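Local coordinates for uncharacterized protein Rv3272 (Mycobacterium tuberculosis, PDB 5YX6), which binds fatty acyl-CoAs of varying chain length, palmitoyl-CoA most tightly, and is probably a family III CoA transferase of fatty acid metabolism, at residues Arg119-Leu125 with Val198-Val202; Glu109-Pro115 with Ile126-Leu130; Phe13-Thr19 with Ala36-Val41; Lys73-Thr77 with Pro381-Asn387. All coordinates share one frame; numbering follows the deposited sequence.

How the contacts relate
All four contacts lie on the six-stranded parallel sheet of the Rossmann-fold domain. Contact 3 is its core: two adjacent strands, mostly buried, joined by regular backbone hydrogen bonds, with an Arg14-Glu37 salt bridge at the partly exposed end. Contacts 1 and 2 are partly buried and share the stretch around helix 115-121; they touch where Val202 N meets Tyr127 O at 2.8 Å. Contact 1 lies at the margin strand 201-205, contact 4 at the opposite margin, strand 74-77, where Lys74 O meets Lys40 N of contact 3 at 2.7 Å. Away from the core, side chains supply most of the bonds: an arginine on a carbonyl in contact 1, a salt bridge and a tyrosine hydroxyl in contact 2, serine, histidine and asparagine in contact 4.

Contact 1: Arg119-Leu125 with Val198-Val202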
# COMPACT_ATOMS: atom_id res chain seq x y z
N ARG A 119 -25.85 -3.49 -14.86
CA ARG A 119 -26.65 -3.62 -13.65
C ARG A 119 -28.16 -3.65 -13.89
O ARG A 119 -28.91 -4.18 -13.07
CB ARG A 119 -26.31 -2.48 -12.69
CG ARG A 119 -24.97 -2.66 -12.01
CD ARG A 119 -24.45 -1.33 -11.54
NE ARG A 119 -25.33 -0.71 -10.56
CZ ARG A 119 -25.35 -1.03 -9.27
NH1 ARG A 119 -24.55 -1.99 -8.81
NH2 ARG A 119 -26.18 -0.40 -8.45
N SER A 120 -28.62 -3.11 -15.02
CA SER A 120 -30.04 -3.18 -15.36
C SER A 120 -30.44 -4.63 -15.61
O SER A 120 -31.56 -5.03 -15.32
CB SER A 120 -30.37 -2.32 -16.57
OG SER A 120 -29.51 -2.61 -17.66
N ARG A 121 -29.51 -5.41 -16.14
CA ARG A 121 -29.72 -6.82 -16.43
C ARG A 121 -29.53 -7.71 -15.19
O ARG A 121 -30.26 -8.67 -15.01
CB ARG A 121 -28.78 -7.28 -17.54
CG ARG A 121 -28.91 -6.48 -18.82
CD ARG A 121 -27.77 -6.80 -19.78
NE ARG A 121 -27.75 -8.22 -20.12
CZ ARG A 121 -28.14 -8.72 -21.28
NH1 ARG A 121 -28.57 -7.92 -22.25
NH2 ARG A 121 -28.08 -10.04 -21.49
N ASN A 122 -28.53 -7.38 -14.38
CA ASN A 122 -28.18 -8.19 -13.21
C ASN A 122 -28.15 -7.35 -11.93
O ASN A 122 -27.14 -6.72 -11.62
CB ASN A 122 -26.82 -8.88 -13.44
CG ASN A 122 -26.39 -9.79 -12.27
OD1 ASN A 122 -27.10 -9.93 -11.27
ND2 ASN A 122 -25.22 -10.40 -12.42
N PRO A 123 -29.26 -7.34 -11.17
CA PRO A 123 -29.40 -6.53 -9.95
C PRO A 123 -28.44 -6.90 -8.81
O PRO A 123 -28.33 -6.15 -7.84
CB PRO A 123 -30.85 -6.80 -9.51
CG PRO A 123 -31.52 -7.45 -10.68
CD PRO A 123 -30.45 -8.17 -11.43
N ASN A 124 -27.75 -8.04 -8.92
CA ASN A 124 -26.82 -8.46 -7.88
C ASN A 124 -25.37 -8.17 -8.24
O ASN A 124 -24.45 -8.52 -7.50
CB ASN A 124 -27.00 -9.96 -7.57
CG ASN A 124 -28.27 -10.26 -6.80
OD1 ASN A 124 -28.77 -9.42 -6.04
ND2 ASN A 124 -28.79 -11.46 -6.97
N LEU A 125 -25.16 -7.54 -9.39
CA LEU A 125 -23.82 -7.30 -9.90
C LEU A 125 -23.11 -6.13 -9.21
O LEU A 125 -23.60 -5.01 -9.16
CB LEU A 125 -23.85 -7.06 -11.40
CG LEU A 125 -22.47 -6.91 -12.03
CD1 LEU A 125 -21.69 -8.20 -11.88
CD2 LEU A 125 -22.60 -6.54 -13.49
N VAL A 198 -27.70 -4.86 -0.95
CA VAL A 198 -27.29 -3.76 -1.82
C VAL A 198 -26.09 -4.15 -2.71
O VAL A 198 -25.04 -4.54 -2.20
CB VAL A 198 -26.92 -2.50 -1.00
CG1 VAL A 198 -26.56 -1.36 -1.92
CG2 VAL A 198 -28.09 -2.08 -0.12
N ALA A 199 -26.25 -4.01 -4.02
CA ALA A 199 -25.18 -4.28 -4.98
C ALA A 199 -24.60 -2.96 -5.50
O ALA A 199 -25.25 -2.23 -6.23
CB ALA A 199 -25.69 -5.13 -6.14
N ASP A 200 -23.37 -2.66 -5.11
CA ASP A 200 -22.81 -1.32 -5.23
C ASP A 200 -21.93 -1.07 -6.45
O ASP A 200 -21.53 -2.00 -7.16
CB ASP A 200 -21.99 -0.99 -3.97
CG ASP A 200 -22.18 0.44 -3.50
OD1 ASP A 200 -22.62 1.30 -4.30
OD2 ASP A 200 -21.86 0.72 -2.33
N VAL A 201 -21.67 0.21 -6.70
CA VAL A 201 -20.60 0.62 -7.61
C VAL A 201 -19.41 1.16 -6.82
O VAL A 201 -19.53 2.09 -6.02
CB VAL A 201 -21.06 1.69 -8.60
CG1 VAL A 201 -19.89 2.08 -9.49
CG2 VAL A 201 -22.25 1.19 -9.42
N VAL A 202 -18.25 0.57 -7.08
CA VAL A 202 -17.05 0.86 -6.32
C VAL A 202 -16.00 1.54 -7.22
O VAL A 202 -15.81 1.14 -8.37
CB VAL A 202 -16.52 -0.44 -5.71
CG1 VAL A 202 -15.08 -0.32 -5.33
CG2 VAL A 202 -17.36 -0.84 -4.51
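Two torsions carry the Arg119 side chain over to Ala199 and Val201: CG stands opposite the carbonyl carbon and beside the backbone N (chi1 -74°), and the chain bends at chi3 (62°). The guanidinium then presents its NH1/NH2 edge to one carbonyl. Arg119 NH1 donates to Ala199 O at 2.7 Å with an N-H...O angle of 154°, and NH2 adds a weak bond to the same oxygen. That oxygen lies close to the guanidinium plane, whereas NH1 sits well above the carbonyl plane. Val201 CG2 rests over one guanidinium face, offset toward its rim and 3.8 Å from Arg119 NE. The site joins the end of helix 115-121 to the approach to strand 201-205, an outermost strand of the Rossmann-fold sheet within the chain. After the helix the chain makes a type I turn, Asn122 to Leu125, closed by Leu125 N to Asn122 O at 3.1 Å and overlapping an Asx turn in which Asn122 OD1 accepts from Asn124 N. Ala199 CB points into this turn and meets Pro123 O at 3.3 Å and Leu125 O at 3.7 Å. On the strand side, Asp200 OD2 bonds Ser371 OG of the second subunit, and Val202 continues the sheet into that subunit.

Contact 2: Glu109-Pro115 with Ile126-Leu130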
# COMPACT_ATOMS: atom_id res chain seq x y z
N GLU A 109 -18.52 2.55 -21.11
CA GLU A 109 -19.78 3.13 -21.52
C GLU A 109 -19.90 3.12 -23.05
O GLU A 109 -20.94 2.71 -23.58
CB GLU A 109 -19.92 4.54 -20.95
CG GLU A 109 -20.24 4.54 -19.46
CD GLU A 109 -19.01 4.63 -18.57
OE1 GLU A 109 -17.91 4.18 -18.99
OE2 GLU A 109 -19.13 5.15 -17.44
N LYS A 110 -18.84 3.54 -23.74
CA LYS A 110 -18.83 3.56 -25.20
C LYS A 110 -18.97 2.15 -25.78
O LYS A 110 -19.48 1.96 -26.89
CB LYS A 110 -17.54 4.21 -25.73
N LEU A 111 -18.52 1.15 -25.02
CA LEU A 111 -18.63 -0.24 -25.46
C LEU A 111 -19.99 -0.83 -25.12
O LEU A 111 -20.29 -1.96 -25.51
CB LEU A 111 -17.52 -1.08 -24.84
CG LEU A 111 -16.08 -0.70 -25.22
CD1 LEU A 111 -15.10 -1.55 -24.42
CD2 LEU A 111 -15.84 -0.83 -26.72
N GLY A 112 -20.80 -0.07 -24.39
CA GLY A 112 -22.10 -0.56 -23.95
C GLY A 112 -22.04 -1.54 -22.79
O GLY A 112 -22.96 -2.34 -22.59
N LEU A 113 -20.96 -1.46 -22.02
CA LEU A 113 -20.74 -2.35 -20.88
C LEU A 113 -20.55 -1.55 -19.60
O LEU A 113 -19.80 -1.95 -18.71
CB LEU A 113 -19.52 -3.24 -21.13
CG LEU A 113 -19.57 -4.20 -22.32
CD1 LEU A 113 -18.22 -4.87 -22.51
CD2 LEU A 113 -20.64 -5.25 -22.11
N GLY A 114 -21.19 -0.39 -19.52
CA GLY A 114 -21.05 0.46 -18.35
C GLY A 114 -21.84 -0.10 -17.18
O GLY A 114 -22.57 -1.07 -17.34
N PRO A 115 -21.67 0.49 -15.99
CA PRO A 115 -22.41 0.00 -14.82
C PRO A 115 -23.92 -0.05 -15.06
O PRO A 115 -24.54 -1.04 -14.69
CB PRO A 115 -22.04 1.01 -13.72
CG PRO A 115 -21.35 2.14 -14.41
CD PRO A 115 -20.73 1.57 -15.64
N ILE A 126 -21.93 -6.43 -8.69
CA ILE A 126 -21.04 -5.42 -8.14
C ILE A 126 -20.10 -4.95 -9.25
O ILE A 126 -19.55 -5.76 -10.00
CB ILE A 126 -20.27 -5.97 -6.93
CG1 ILE A 126 -21.25 -6.15 -5.77
CG2 ILE A 126 -19.12 -5.06 -6.54
CD1 ILE A 126 -20.86 -7.20 -4.79
N TYR A 127 -19.98 -3.64 -9.40
CA TYR A 127 -19.19 -3.05 -10.47
C TYR A 127 -18.04 -2.24 -9.90
O TYR A 127 -18.26 -1.29 -9.16
CB TYR A 127 -20.09 -2.16 -11.34
CG TYR A 127 -19.60 -1.91 -12.74
CD1 TYR A 127 -18.56 -1.02 -12.99
CD2 TYR A 127 -20.20 -2.54 -13.82
CE1 TYR A 127 -18.12 -0.79 -14.29
CE2 TYR A 127 -19.77 -2.32 -15.11
CZ TYR A 127 -18.73 -1.44 -15.34
OH TYR A 127 -18.31 -1.22 -16.63
N ALA A 128 -16.80 -2.61 -10.22
CA ALA A 128 -15.64 -1.96 -9.62
C ALA A 128 -14.72 -1.31 -10.66
O ALA A 128 -14.29 -1.96 -11.60
CB ALA A 128 -14.86 -2.96 -8.77
N ARG A 129 -14.42 -0.02 -10.48
CA ARG A 129 -13.60 0.75 -11.42
C ARG A 129 -12.28 1.24 -10.81
O ARG A 129 -12.27 1.90 -9.77
CB ARG A 129 -14.38 1.93 -11.96
CG ARG A 129 -15.84 1.60 -12.20
CD ARG A 129 -16.57 2.67 -12.98
NE ARG A 129 -16.18 2.69 -14.39
CZ ARG A 129 -16.86 3.33 -15.33
NH1 ARG A 129 -16.43 3.30 -16.59
NH2 ARG A 129 -17.96 3.99 -15.01
N LEU A 130 -11.18 0.90 -11.46
CA LEU A 130 -9.86 1.39 -11.07
C LEU A 130 -9.31 2.36 -12.12
O LEU A 130 -9.18 2.00 -13.28
CB LEU A 130 -8.90 0.22 -10.87
CG LEU A 130 -7.45 0.56 -10.51
CD1 LEU A 130 -7.39 1.35 -9.22
CD2 LEU A 130 -6.64 -0.72 -10.36
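Tyr127 and Arg129, two residues apart on one strand, both reach toward Glu109-Pro115, and the tyrosine can be followed outward. Its CB leads toward the turn, with CG anti to the backbone N (chi1 -157°). Tyr127 CG meets Pro115 CB at 3.9 Å, and CD1 lies near the same carbon. CD2 and CE2 pass beneath Pro115 CA, which stands over one ring face near the rim; CE2 also meets Pro115 N, and CE1 lies near Pro115 CD. Tyr127 CZ lies 3.6 Å from Pro115 CD, the carbon that makes a CH-pi contact: it is 3.9 Å from the centroid of the Tyr127 ring and 24° off the ring normal. At the tip, Tyr127 OH donates to Leu113 O at 2.7 Å; it lies in the carbonyl plane on a lone pair, and this oxygen is at the ring edge. The phenol is thus held by its face and its hydroxyl together.

Arg129 grips Glu109 end-on in a salt bridge. Arg129 NH1 donates to Glu109 OE1 at 3.0 Å and NH2 to Glu109 OE2 at 2.9 Å, both nearly straight. Both oxygens lie near the guanidinium plane, although the carboxylate is turned 38° from it. Pro115 CD lies over one guanidinium face, and Arg129 NE has a second acidic partner in Glu101.

The turn itself is a Schellman motif with Gly112 at positive phi, followed by Gly114 as N-cap of helix 115-121. Met108 of helix 107-110 and Leu118 of helix 115-121 touch the tyrosine, while strand 126-131 runs between strands 98-101 and 201-205.

Contact 3: Phe13-Thr19 with Ala36-Val41; sequences FRVLDFT and AEVIKV
Val15 and Val38 pair at the tight centre of this contact, Val15 CB 3.8 Å from Val38 CG2, where two parallel strands run 4.6 Å apart at their axes. Backbone bonds alternate along the ladder from Glu37 N to Phe13 O through to Val41 N to Asp17 O; Ile39 N to Val15 O, at 2.7 Å and 175°, is nearly straight. Asp17 CB packs on Val38 CG1, while its OD1 turns back to accept from Thr19 N, an Asx turn just past the strand, and also from Thr19 OG1. Val41 CG2 stands over the centre of the Phe18 ring, a CH-pi contact at 4.1 Å from the centroid. This end is buried too, with a water bridging Phe18 O and Val41 O.

The looser side is the partly exposed end where, on the face shared with Leu16 and Ile39, Arg14 reaches Glu37. Both have CG anti to the backbone N (chi1 173° and 172°), which sets the chains side by side. Arg14 NE and NH2 both converge on Glu37 OE1, at 2.7 Å and 2.9 Å, a side-on salt bridge from the same face of the carboxylate.

The two strands and the intervening helix 23-33 form a beta-alpha-beta unit. Leu31 and Val32 of that helix touch Val38, Met89 of helix 83-94 touches Phe18 and Val41 across the sheet, and strand 98-101 pairs with the other side of strand 14-17.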
# COMPACT_ATOMS: atom_id res chain seq x y z
N PHE A 13 -18.27 -17.45 -5.93
CA PHE A 13 -18.35 -16.12 -6.55
C PHE A 13 -17.59 -16.08 -7.88
O PHE A 13 -16.47 -16.59 -7.99
CB PHE A 13 -17.79 -15.04 -5.62
CG PHE A 13 -18.66 -14.75 -4.44
CD1 PHE A 13 -20.03 -14.94 -4.49
CD2 PHE A 13 -18.10 -14.28 -3.26
CE1 PHE A 13 -20.82 -14.67 -3.38
CE2 PHE A 13 -18.88 -14.00 -2.17
CZ PHE A 13 -20.24 -14.20 -2.23
N ARG A 14 -18.19 -15.43 -8.87
CA ARG A 14 -17.56 -15.31 -10.17
C ARG A 14 -17.19 -13.86 -10.47
O ARG A 14 -18.01 -12.96 -10.31
CB ARG A 14 -18.48 -15.86 -11.27
CG ARG A 14 -17.96 -15.60 -12.67
CD ARG A 14 -18.78 -16.32 -13.69
NE ARG A 14 -18.63 -17.76 -13.55
CZ ARG A 14 -19.29 -18.66 -14.28
NH1 ARG A 14 -20.13 -18.25 -15.23
NH2 ARG A 14 -19.09 -19.96 -14.09
N VAL A 15 -15.95 -13.65 -10.89
CA VAL A 15 -15.46 -12.31 -11.17
C VAL A 15 -15.05 -12.19 -12.64
O VAL A 15 -14.34 -13.04 -13.15
CB VAL A 15 -14.25 -11.96 -10.28
CG1 VAL A 15 -13.75 -10.55 -10.57
CG2 VAL A 15 -14.62 -12.12 -8.79
N LEU A 16 -15.53 -11.14 -13.29
CA LEU A 16 -15.13 -10.82 -14.66
C LEU A 16 -14.05 -9.75 -14.65
O LEU A 16 -14.34 -8.59 -14.34
CB LEU A 16 -16.33 -10.34 -15.47
CG LEU A 16 -16.96 -11.38 -16.37
CD1 LEU A 16 -17.39 -12.57 -15.53
CD2 LEU A 16 -18.13 -10.78 -17.15
N ASP A 17 -12.82 -10.12 -15.00
CA ASP A 17 -11.67 -9.22 -14.81
C ASP A 17 -11.21 -8.62 -16.14
O ASP A 17 -10.51 -9.28 -16.90
CB ASP A 17 -10.51 -9.99 -14.14
CG ASP A 17 -9.31 -9.09 -13.79
OD1 ASP A 17 -9.36 -7.88 -14.10
OD2 ASP A 17 -8.31 -9.61 -13.21
N PHE A 18 -11.57 -7.36 -16.40
CA PHE A 18 -11.16 -6.66 -17.63
C PHE A 18 -9.82 -5.93 -17.51
O PHE A 18 -9.37 -5.30 -18.47
CB PHE A 18 -12.24 -5.64 -18.06
CG PHE A 18 -13.54 -6.25 -18.58
CD1 PHE A 18 -14.53 -6.66 -17.69
CD2 PHE A 18 -13.78 -6.35 -19.94
CE1 PHE A 18 -15.73 -7.20 -18.16
CE2 PHE A 18 -14.97 -6.88 -20.41
CZ PHE A 18 -15.95 -7.31 -19.52
N THR A 19 -9.16 -6.02 -16.35
CA THR A 19 -7.98 -5.19 -16.06
C THR A 19 -6.69 -5.65 -16.75
O THR A 19 -6.58 -6.80 -17.16
CB THR A 19 -7.66 -5.15 -14.54
OG1 THR A 19 -7.18 -6.43 -14.12
CG2 THR A 19 -8.89 -4.77 -13.72
N ALA A 36 -12.28 -17.15 -5.26
CA ALA A 36 -13.19 -16.73 -6.32
C ALA A 36 -12.79 -17.31 -7.67
O ALA A 36 -11.61 -17.59 -7.91
CB ALA A 36 -13.24 -15.21 -6.41
N GLU A 37 -13.77 -17.54 -8.53
CA GLU A 37 -13.49 -17.86 -9.92
C GLU A 37 -13.34 -16.55 -10.68
O GLU A 37 -14.31 -15.83 -10.88
CB GLU A 37 -14.61 -18.70 -10.53
CG GLU A 37 -14.48 -18.92 -12.04
CD GLU A 37 -15.61 -19.77 -12.63
OE1 GLU A 37 -16.79 -19.41 -12.43
OE2 GLU A 37 -15.32 -20.78 -13.31
N VAL A 38 -12.12 -16.24 -11.10
CA VAL A 38 -11.84 -14.97 -11.75
C VAL A 38 -11.52 -15.16 -13.23
O VAL A 38 -10.58 -15.85 -13.59
CB VAL A 38 -10.67 -14.24 -11.07
CG1 VAL A 38 -10.30 -12.98 -11.85
CG2 VAL A 38 -11.02 -13.91 -9.62
N ILE A 39 -12.33 -14.56 -14.08
CA ILE A 39 -12.21 -14.75 -15.51
C ILE A 39 -11.62 -13.50 -16.15
O ILE A 39 -12.26 -12.45 -16.15
CB ILE A 39 -13.58 -15.05 -16.17
CG1 ILE A 39 -14.23 -16.26 -15.52
CG2 ILE A 39 -13.43 -15.23 -17.67
CD1 ILE A 39 -15.62 -16.54 -16.05
N LYS A 40 -10.40 -13.63 -16.66
CA LYS A 40 -9.75 -12.56 -17.41
C LYS A 40 -10.44 -12.37 -18.75
O LYS A 40 -10.78 -13.35 -19.41
CB LYS A 40 -8.26 -12.85 -17.64
CG LYS A 40 -7.36 -12.62 -16.47
CD LYS A 40 -5.90 -12.76 -16.90
CE LYS A 40 -5.37 -11.50 -17.58
NZ LYS A 40 -5.33 -10.31 -16.67
N VAL A 41 -10.64 -11.12 -19.15
CA VAL A 41 -11.10 -10.80 -20.48
C VAL A 41 -9.97 -10.11 -21.23
O VAL A 41 -9.59 -8.99 -20.90
CB VAL A 41 -12.35 -9.90 -20.44
CG1 VAL A 41 -12.77 -9.48 -21.85
CG2 VAL A 41 -13.50 -10.60 -19.69
O HOH W 1 -10.27 -6.10 -21.16
O HOH W 2 -6.51 -8.27 -20.06

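Contact 4: Lys73-Thr77 with Pro381-Asn387; sequences KKSVT and PTAGEHN
Ser75 and His386 exchange two hydrogen bonds, which hold a C-terminal loop against strand 74-77 at the margin of the Rossmann-fold sheet. Ser75 N donates to His386 ND1 at 3.0 Å, tilted 21° from the ring plane, and His386 N returns a bond to Ser75 O at 2.8 Å. Ser75 OG, anti to its own N (chi1 179°), faces the loop and accepts from Gly384 N at 2.9 Å with an angle of 169°; OG also bonds Glu42 OE1. The His386 ring lies between Lys74 CB, a CH-pi contact 3.7 Å from its centroid, and Glu385 CG over the opposite face.

Two overlapping turns shape the loop behind this shell: a type II turn from Thr382 to Glu385 and a type I turn from Gly384 to Asn387. Gly384 has positive phi, and its CA comes within 3.7 Å of Thr77 CB. Glu385 OE1 steadies the first turn by accepting from Thr382 N and OG1. Lys74 NZ forms a salt bridge with Glu37 on the neighbouring strand, and Phe390 of helix 387-390 packs on Lys74 and Val76. Where that helix begins, Asn387 OD1 receives Thr77 N at 2.7 Å, in the amide plane and on a lone pair.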
# COMPACT_ATOMS: atom_id res chain seq x y z
N LYS A 73 -6.25 -18.01 -12.63
CA LYS A 73 -7.32 -17.33 -13.33
C LYS A 73 -7.72 -18.11 -14.57
O LYS A 73 -7.01 -19.01 -15.01
CB LYS A 73 -6.91 -15.91 -13.69
CG LYS A 73 -6.79 -14.99 -12.49
CD LYS A 73 -6.47 -13.58 -12.92
CE LYS A 73 -6.15 -12.68 -11.72
NZ LYS A 73 -5.87 -11.29 -12.19
N LYS A 74 -8.89 -17.78 -15.10
CA LYS A 74 -9.32 -18.28 -16.39
C LYS A 74 -9.27 -17.17 -17.42
O LYS A 74 -9.18 -15.99 -17.07
CB LYS A 74 -10.71 -18.90 -16.28
CG LYS A 74 -10.71 -19.96 -15.21
CD LYS A 74 -11.94 -20.81 -15.17
CE LYS A 74 -11.76 -21.90 -14.12
NZ LYS A 74 -12.97 -22.75 -13.95
N SER A 75 -9.30 -17.53 -18.70
CA SER A 75 -9.16 -16.55 -19.76
C SER A 75 -10.15 -16.74 -20.91
O SER A 75 -10.38 -17.86 -21.38
CB SER A 75 -7.73 -16.57 -20.32
OG SER A 75 -7.56 -15.64 -21.38
N VAL A 76 -10.74 -15.63 -21.33
CA VAL A 76 -11.50 -15.60 -22.56
C VAL A 76 -10.85 -14.54 -23.42
O VAL A 76 -10.36 -13.52 -22.93
CB VAL A 76 -13.03 -15.33 -22.36
CG1 VAL A 76 -13.64 -16.38 -21.44
CG2 VAL A 76 -13.28 -13.92 -21.83
N THR A 77 -10.81 -14.81 -24.72
CA THR A 77 -10.26 -13.88 -25.68
C THR A 77 -11.40 -13.33 -26.51
O THR A 77 -12.22 -14.08 -27.06
CB THR A 77 -9.19 -14.56 -26.54
OG1 THR A 77 -7.90 -14.04 -26.18
CG2 THR A 77 -9.43 -14.35 -28.03
N PRO A 381 -3.55 -18.95 -16.91
CA PRO A 381 -4.20 -19.49 -18.11
C PRO A 381 -3.49 -19.08 -19.39
O PRO A 381 -2.91 -18.00 -19.44
CB PRO A 381 -5.60 -18.86 -18.06
CG PRO A 381 -5.36 -17.53 -17.39
CD PRO A 381 -4.30 -17.81 -16.34
N THR A 382 -3.55 -19.92 -20.42
CA THR A 382 -3.12 -19.49 -21.75
C THR A 382 -4.18 -18.53 -22.29
O THR A 382 -5.32 -18.54 -21.84
CB THR A 382 -2.93 -20.69 -22.71
OG1 THR A 382 -4.16 -21.44 -22.82
CG2 THR A 382 -1.84 -21.62 -22.20
N ALA A 383 -3.79 -17.67 -23.21
CA ALA A 383 -4.71 -16.67 -23.74
C ALA A 383 -5.93 -17.33 -24.41
O ALA A 383 -5.80 -18.07 -25.38
CB ALA A 383 -3.99 -15.77 -24.72
N GLY A 384 -7.12 -17.05 -23.88
CA GLY A 384 -8.35 -17.53 -24.49
C GLY A 384 -8.65 -18.99 -24.18
O GLY A 384 -9.52 -19.59 -24.82
N GLU A 385 -7.94 -19.54 -23.20
CA GLU A 385 -8.04 -20.96 -22.87
C GLU A 385 -9.47 -21.45 -22.64
O GLU A 385 -9.78 -22.60 -22.91
CB GLU A 385 -7.18 -21.26 -21.63
CG GLU A 385 -7.16 -22.73 -21.19
CD GLU A 385 -6.12 -23.01 -20.11
OE1 GLU A 385 -5.27 -22.13 -19.85
OE2 GLU A 385 -6.16 -24.10 -19.49
N HIS A 386 -10.34 -20.57 -22.17
CA HIS A 386 -11.69 -21.00 -21.80
C HIS A 386 -12.78 -20.43 -22.69
O HIS A 386 -13.94 -20.34 -22.28
CB HIS A 386 -11.95 -20.65 -20.34
CG HIS A 386 -10.92 -21.21 -19.41
ND1 HIS A 386 -9.80 -20.51 -19.04
CD2 HIS A 386 -10.83 -22.42 -18.81
CE1 HIS A 386 -9.06 -21.25 -18.24
NE2 HIS A 386 -9.66 -22.41 -18.08
N ASN A 387 -12.41 -20.03 -23.90
CA ASN A 387 -13.38 -19.56 -24.89
C ASN A 387 -14.54 -20.54 -25.10
O ASN A 387 -15.70 -20.14 -25.04
CB ASN A 387 -12.69 -19.28 -26.22
CG ASN A 387 -12.00 -17.92 -26.24
OD1 ASN A 387 -12.01 -17.20 -25.25
ND2 ASN A 387 -11.43 -17.57 -27.39